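Local coordinates for stage III sporulation protein AF (Bacillus subtilis, PDB 6DCS) that probably serves as a membrane-anchored component of a sporulation-essential secretion channel, of which this is the soluble ring-building-motif domain, at residues E52-P64 and W106-E118. Numbering follows the deposited sequence.
Sequences EEDIKTISVYMAP and WEIGSEKITVHME. With SO4 (sulfate ion), chain D.
With CG swung beside the backbone N in both Y61 (chi1 -65°) and H116 (chi1 -68°), the two side chains leave neighbouring strands on the same face of the sheet and run alongside each other. The ring planes are tilted by only 16° but displaced far enough that little of one ring covers the other. H116 CD2 rests over one face of the tyrosine, 3.5 Å from Y61 CZ, and H116 CB lies against the CD2 and CE2 side of that ring. Flat side chains suit this partly open face: each gives carbon surface to the other while the phenol OH of Y61 hydrogen-bonds with K42 NZ; R40 makes a cation-pi contact with the same ring. K112 is stretched out past CG, long enough to run beside the carbonyl groups of K56 and I55 and deliver NZ to I55 O at 3.0 Å, nearly in line with the C=O bond. Between these two ends, strand 113-116 pairs in parallel with 55-63, the middle strand of a three-stranded sheet in the ring-building motif. On its other edge 55-63 pairs antiparallel with 37-45, where K56 and T57 both face T44, a classic beta bulge. I58 O accepts from T114 N, V60 N gives to T114 O, V60 O takes H116 N and M62 N gives to H116 O; T114 thus bridges I58 and V60, and H116 bridges V60 and M62, as in parallel pairing. On the sheet face opposite the Y61–H116 pair, the beta-branched I58 and V60, at home in a strand and purely apolar, pack against the indole of W106 at the end of helix 81-106: V60 CG2 meets its edge at CH2, 4.1 Å away, and I58 CG2 lies as far from CZ3. W106 keeps its NE1 bonded to L23 O of helix 11-30. Farther along, M62 CB touches M117 SD at 3.8 Å, the flexible thioethers fitting beside Y36 and I98.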
loop_
_atom_site.group_PDB
_atom_site.type_symbol
_atom_site.label_atom_id
_atom_site.label_comp_id
_atom_site.label_asym_id
_atom_site.label_seq_id
_atom_site.Cartn_x
_atom_site.Cartn_y
_atom_site.Cartn_z
ATOM N N GLU A 52 -14.552 -3.141 10.139
ATOM C CA GLU A 52 -13.139 -2.930 9.856
ATOM C C GLU A 52 -12.267 -3.780 10.775
ATOM O O GLU A 52 -11.218 -4.294 10.348
ATOM C CB GLU A 52 -12.809 -1.449 10.004
ATOM C CG GLU A 52 -13.005 -0.631 8.752
ATOM C CD GLU A 52 -12.971 0.857 9.028
ATOM O OE1 GLU A 52 -11.846 1.344 9.270
ATOM O OE2 GLU A 52 -14.040 1.537 8.983
ATOM N N GLU A 53 -12.712 -3.970 12.025
ATOM C CA GLU A 53 -11.991 -4.803 12.985
ATOM C C GLU A 53 -11.547 -6.118 12.376
ATOM O O GLU A 53 -10.451 -6.587 12.683
ATOM C CB GLU A 53 -12.862 -5.076 14.220
ATOM C CG GLU A 53 -12.742 -4.035 15.308
ATOM C CD GLU A 53 -13.473 -2.722 14.980
ATOM O OE1 GLU A 53 -13.269 -1.720 15.711
ATOM O OE2 GLU A 53 -14.267 -2.684 14.009
ATOM N N ASP A 54 -12.366 -6.711 11.505
ATOM C CA ASP A 54 -12.093 -8.053 10.989
ATOM C C ASP A 54 -11.081 -8.093 9.864
ATOM O O ASP A 54 -10.832 -9.175 9.350
ATOM C CB ASP A 54 -13.368 -8.721 10.477
ATOM C CG ASP A 54 -14.344 -9.034 11.584
ATOM O OD1 ASP A 54 -14.031 -9.944 12.388
ATOM O OD2 ASP A 54 -15.409 -8.365 11.644
ATOM N N ILE A 55 -10.546 -6.961 9.422
ATOM C CA ILE A 55 -9.525 -6.974 8.380
ATOM C C ILE A 55 -8.230 -7.451 9.004
ATOM O O ILE A 55 -7.758 -6.861 9.984
ATOM C CB ILE A 55 -9.340 -5.581 7.770
ATOM C CG1 ILE A 55 -10.563 -5.155 6.965
ATOM C CG2 ILE A 55 -8.113 -5.547 6.890
ATOM C CD1 ILE A 55 -10.480 -3.702 6.482
ATOM N N LYS A 56 -7.644 -8.503 8.434
ATOM C CA LYS A 56 -6.374 -9.016 8.928
ATOM C C LYS A 56 -5.161 -8.310 8.317
ATOM O O LYS A 56 -4.156 -8.130 9.009
ATOM C CB LYS A 56 -6.288 -10.528 8.675
ATOM C CG LYS A 56 -7.207 -11.362 9.583
ATOM C CD LYS A 56 -6.551 -12.621 10.147
ATOM C CE LYS A 56 -7.567 -13.363 11.011
ATOM N NZ LYS A 56 -7.179 -14.793 11.300
ATOM N N THR A 57 -5.193 -7.932 7.036
ATOM C CA THR A 57 -4.034 -7.300 6.413
ATOM C C THR A 57 -4.481 -6.400 5.275
ATOM O O THR A 57 -5.607 -6.490 4.782
ATOM C CB THR A 57 -2.985 -8.280 5.827
ATOM O OG1 THR A 57 -3.501 -8.886 4.632
ATOM C CG2 THR A 57 -2.544 -9.331 6.806
ATOM N N ILE A 58 -3.555 -5.518 4.876
ATOM C CA ILE A 58 -3.751 -4.483 3.872
ATOM C C ILE A 58 -2.438 -4.232 3.152
ATOM O O ILE A 58 -1.492 -3.686 3.739
ATOM C CB ILE A 58 -4.250 -3.166 4.490
ATOM C CG1 ILE A 58 -5.393 -3.419 5.460
ATOM C CG2 ILE A 58 -4.637 -2.200 3.393
ATOM C CD1 ILE A 58 -5.839 -2.237 6.221
ATOM N N SER A 59 -2.373 -4.615 1.879
ATOM C CA SER A 59 -1.218 -4.312 1.050
ATOM C C SER A 59 -1.496 -3.108 0.153
ATOM O O SER A 59 -2.561 -3.014 -0.468
ATOM C CB SER A 59 -0.848 -5.522 0.217
ATOM O OG SER A 59 -0.018 -6.354 0.996
ATOM N N VAL A 60 -0.525 -2.196 0.076
ATOM C CA VAL A 60 -0.653 -0.985 -0.731
ATOM C C VAL A 60 0.524 -0.838 -1.688
ATOM O O VAL A 60 1.685 -0.891 -1.273
ATOM C CB VAL A 60 -0.765 0.275 0.134
ATOM C CG1 VAL A 60 -1.181 1.431 -0.746
ATOM C CG2 VAL A 60 -1.756 0.054 1.269
ATOM N N TYR A 61 0.216 -0.611 -2.957
ATOM C CA TYR A 61 1.215 -0.477 -4.005
ATOM C C TYR A 61 1.170 0.965 -4.479
ATOM O O TYR A 61 0.135 1.417 -4.981
ATOM C CB TYR A 61 0.940 -1.480 -5.138
ATOM C CG TYR A 61 1.090 -2.948 -4.702
ATOM C CD1 TYR A 61 0.081 -3.598 -3.996
ATOM C CD2 TYR A 61 2.247 -3.665 -4.974
ATOM C CE1 TYR A 61 0.224 -4.923 -3.573
ATOM C CE2 TYR A 61 2.394 -4.969 -4.560
ATOM C CZ TYR A 61 1.385 -5.609 -3.859
ATOM O OH TYR A 61 1.563 -6.940 -3.451
ATOM N N MET A 62 2.272 1.693 -4.272
ATOM C CA MET A 62 2.325 3.136 -4.474
ATOM C C MET A 62 2.948 3.439 -5.823
ATOM O O MET A 62 3.955 2.831 -6.191
ATOM C CB MET A 62 3.127 3.811 -3.366
ATOM C CG MET A 62 2.360 3.957 -2.051
ATOM S SD MET A 62 0.611 4.365 -2.201
ATOM C CE MET A 62 0.703 6.127 -2.561
ATOM N N ALA A 63 2.390 4.352 -6.511
ATOM C CA ALA A 63 2.679 4.574 -7.920
ATOM C C ALA A 63 3.649 5.732 -8.114
ATOM O O ALA A 63 3.714 6.641 -7.282
ATOM C CB ALA A 63 1.387 4.862 -8.684
ATOM N N PRO A 64 4.398 5.724 -9.223
ATOM C CA PRO A 64 5.366 6.815 -9.456
ATOM C C PRO A 64 4.723 8.184 -9.642
ATOM O O PRO A 64 5.216 9.169 -9.079
ATOM C CB PRO A 64 6.099 6.355 -10.724
ATOM C CG PRO A 64 5.120 5.449 -11.417
ATOM C CD PRO A 64 4.425 4.723 -10.306
ATOM N N TRP A 106 -6.522 6.204 8.057
ATOM C CA TRP A 106 -7.521 5.173 8.182
ATOM C C TRP A 106 -7.874 4.859 9.626
ATOM O O TRP A 106 -8.816 4.084 9.863
ATOM C CB TRP A 106 -7.008 3.915 7.517
ATOM C CG TRP A 106 -7.012 3.952 6.057
ATOM C CD1 TRP A 106 -7.830 4.691 5.242
ATOM C CD2 TRP A 106 -6.160 3.194 5.205
ATOM N NE1 TRP A 106 -7.526 4.424 3.922
ATOM C CE2 TRP A 106 -6.507 3.504 3.879
ATOM C CE3 TRP A 106 -5.117 2.304 5.437
ATOM C CZ2 TRP A 106 -5.852 2.939 2.785
ATOM C CZ3 TRP A 106 -4.476 1.740 4.351
ATOM C CH2 TRP A 106 -4.841 2.063 3.045
ATOM N N GLU A 107 -7.140 5.427 10.573
ATOM C CA GLU A 107 -7.264 5.110 11.991
ATOM C C GLU A 107 -7.232 3.598 12.189
ATOM O O GLU A 107 -8.184 2.968 12.647
ATOM C CB GLU A 107 -8.508 5.748 12.597
ATOM C CG GLU A 107 -8.569 7.242 12.345
ATOM C CD GLU A 107 -9.415 7.970 13.369
ATOM O OE1 GLU A 107 -8.806 8.495 14.338
ATOM O OE2 GLU A 107 -10.664 8.022 13.212
ATOM N N ILE A 108 -6.091 3.035 11.807
ATOM C CA ILE A 108 -5.809 1.607 11.865
ATOM C C ILE A 108 -4.327 1.419 12.151
ATOM O O ILE A 108 -3.487 2.098 11.538
ATOM C CB ILE A 108 -6.184 0.896 10.548
ATOM C CG1 ILE A 108 -7.688 0.784 10.398
ATOM C CG2 ILE A 108 -5.572 -0.467 10.481
ATOM C CD1 ILE A 108 -8.130 0.714 8.952
ATOM N N GLY A 109 -4.010 0.494 13.034
ATOM C CA GLY A 109 -2.623 0.312 13.440
ATOM C C GLY A 109 -1.750 -0.107 12.279
ATOM O O GLY A 109 -2.133 -0.924 11.435
ATOM N N SER A 110 -0.562 0.492 12.208
ATOM C CA SER A 110 0.340 0.193 11.110
ATOM C C SER A 110 0.817 -1.265 11.102
ATOM O O SER A 110 1.476 -1.666 10.133
ATOM C CB SER A 110 1.543 1.123 11.163
ATOM O OG SER A 110 2.288 0.823 12.322
ATOM N N GLU A 111 0.535 -2.078 12.126
ATOM C CA GLU A 111 0.986 -3.466 12.034
ATOM C C GLU A 111 0.300 -4.191 10.891
ATOM O O GLU A 111 0.874 -5.128 10.342
ATOM C CB GLU A 111 0.734 -4.195 13.359
ATOM C CG GLU A 111 -0.703 -4.602 13.456
ATOM C CD GLU A 111 -1.492 -3.694 14.371
ATOM O OE1 GLU A 111 -1.329 -2.452 14.227
ATOM O OE2 GLU A 111 -2.327 -4.222 15.178
ATOM N N LYS A 112 -0.909 -3.777 10.534
ATOM C CA LYS A 112 -1.715 -4.412 9.508
ATOM C C LYS A 112 -1.423 -3.923 8.104
ATOM O O LYS A 112 -2.126 -4.338 7.174
ATOM C CB LYS A 112 -3.205 -4.190 9.775
ATOM C CG LYS A 112 -3.796 -4.974 10.921
ATOM C CD LYS A 112 -5.314 -4.744 10.987
ATOM C CE LYS A 112 -5.915 -5.377 12.240
ATOM N NZ LYS A 112 -7.395 -5.123 12.346
ATOM N N ILE A 113 -0.455 -3.036 7.911
ATOM C CA ILE A 113 -0.290 -2.376 6.620
ATOM C C ILE A 113 1.079 -2.698 6.067
ATOM O O ILE A 113 2.099 -2.390 6.699
ATOM C CB ILE A 113 -0.490 -0.848 6.695
ATOM C CG1 ILE A 113 -1.796 -0.476 7.417
ATOM C CG2 ILE A 113 -0.461 -0.232 5.305
ATOM C CD1 ILE A 113 -1.985 1.058 7.650
ATOM N N THR A 114 1.107 -3.288 4.883
ATOM C CA THR A 114 2.334 -3.422 4.116
ATOM C C THR A 114 2.297 -2.379 3.022
ATOM O O THR A 114 1.271 -2.226 2.360
ATOM C CB THR A 114 2.493 -4.823 3.510
ATOM O OG1 THR A 114 2.316 -5.813 4.532
ATOM C CG2 THR A 114 3.891 -4.993 2.886
ATOM N N VAL A 115 3.407 -1.684 2.817
ATOM C CA VAL A 115 3.507 -0.691 1.754
ATOM C C VAL A 115 4.531 -1.205 0.760
ATOM O O VAL A 115 5.712 -1.342 1.101
ATOM C CB VAL A 115 3.903 0.696 2.293
ATOM C CG1 VAL A 115 4.121 1.673 1.140
ATOM C CG2 VAL A 115 2.869 1.215 3.251
ATOM N N HIS A 116 4.091 -1.488 -0.466
ATOM C CA HIS A 116 4.991 -1.891 -1.543
ATOM C C HIS A 116 5.287 -0.688 -2.433
ATOM O O HIS A 116 4.373 -0.022 -2.934
ATOM C CB HIS A 116 4.407 -3.053 -2.355
ATOM C CG HIS A 116 4.332 -4.347 -1.599
ATOM N ND1 HIS A 116 5.436 -5.142 -1.370
ATOM C CD2 HIS A 116 3.293 -4.970 -0.995
ATOM C CE1 HIS A 116 5.079 -6.200 -0.662
ATOM N NE2 HIS A 116 3.782 -6.123 -0.424
ATOM N N MET A 117 6.569 -0.413 -2.622
ATOM C CA MET A 117 7.022 0.841 -3.210
ATOM C C MET A 117 7.407 0.635 -4.673
ATOM O O MET A 117 8.563 0.768 -5.069
ATOM C CB MET A 117 8.199 1.393 -2.411
ATOM C CG MET A 117 7.920 2.679 -1.649
ATOM S SD MET A 117 6.803 3.806 -2.493
ATOM C CE MET A 117 7.638 3.988 -4.081
ATOM N N GLU A 118 6.419 0.306 -5.492
ATOM C CA GLU A 118 6.747 0.056 -6.885
ATOM C C GLU A 118 6.933 1.386 -7.610
ATOM O O GLU A 118 6.391 2.423 -7.207
ATOM C CB GLU A 118 5.685 -0.824 -7.553
ATOM C CG GLU A 118 6.146 -2.291 -7.850
ATOM C CD GLU A 118 7.406 -2.427 -8.740
ATOM O OE1 GLU A 118 8.219 -1.476 -8.853
ATOM O OE2 GLU A 118 7.578 -3.514 -9.339
HETATM S S SO4 D . -10.612 -15.951 11.881
HETATM O O1 SO4 D . -11.170 -17.223 12.371
HETATM O O2 SO4 D . -10.112 -16.159 10.514
HETATM O O3 SO4 D . -9.501 -15.496 12.738
HETATM O O4 SO4 D . -11.668 -14.920 11.887
#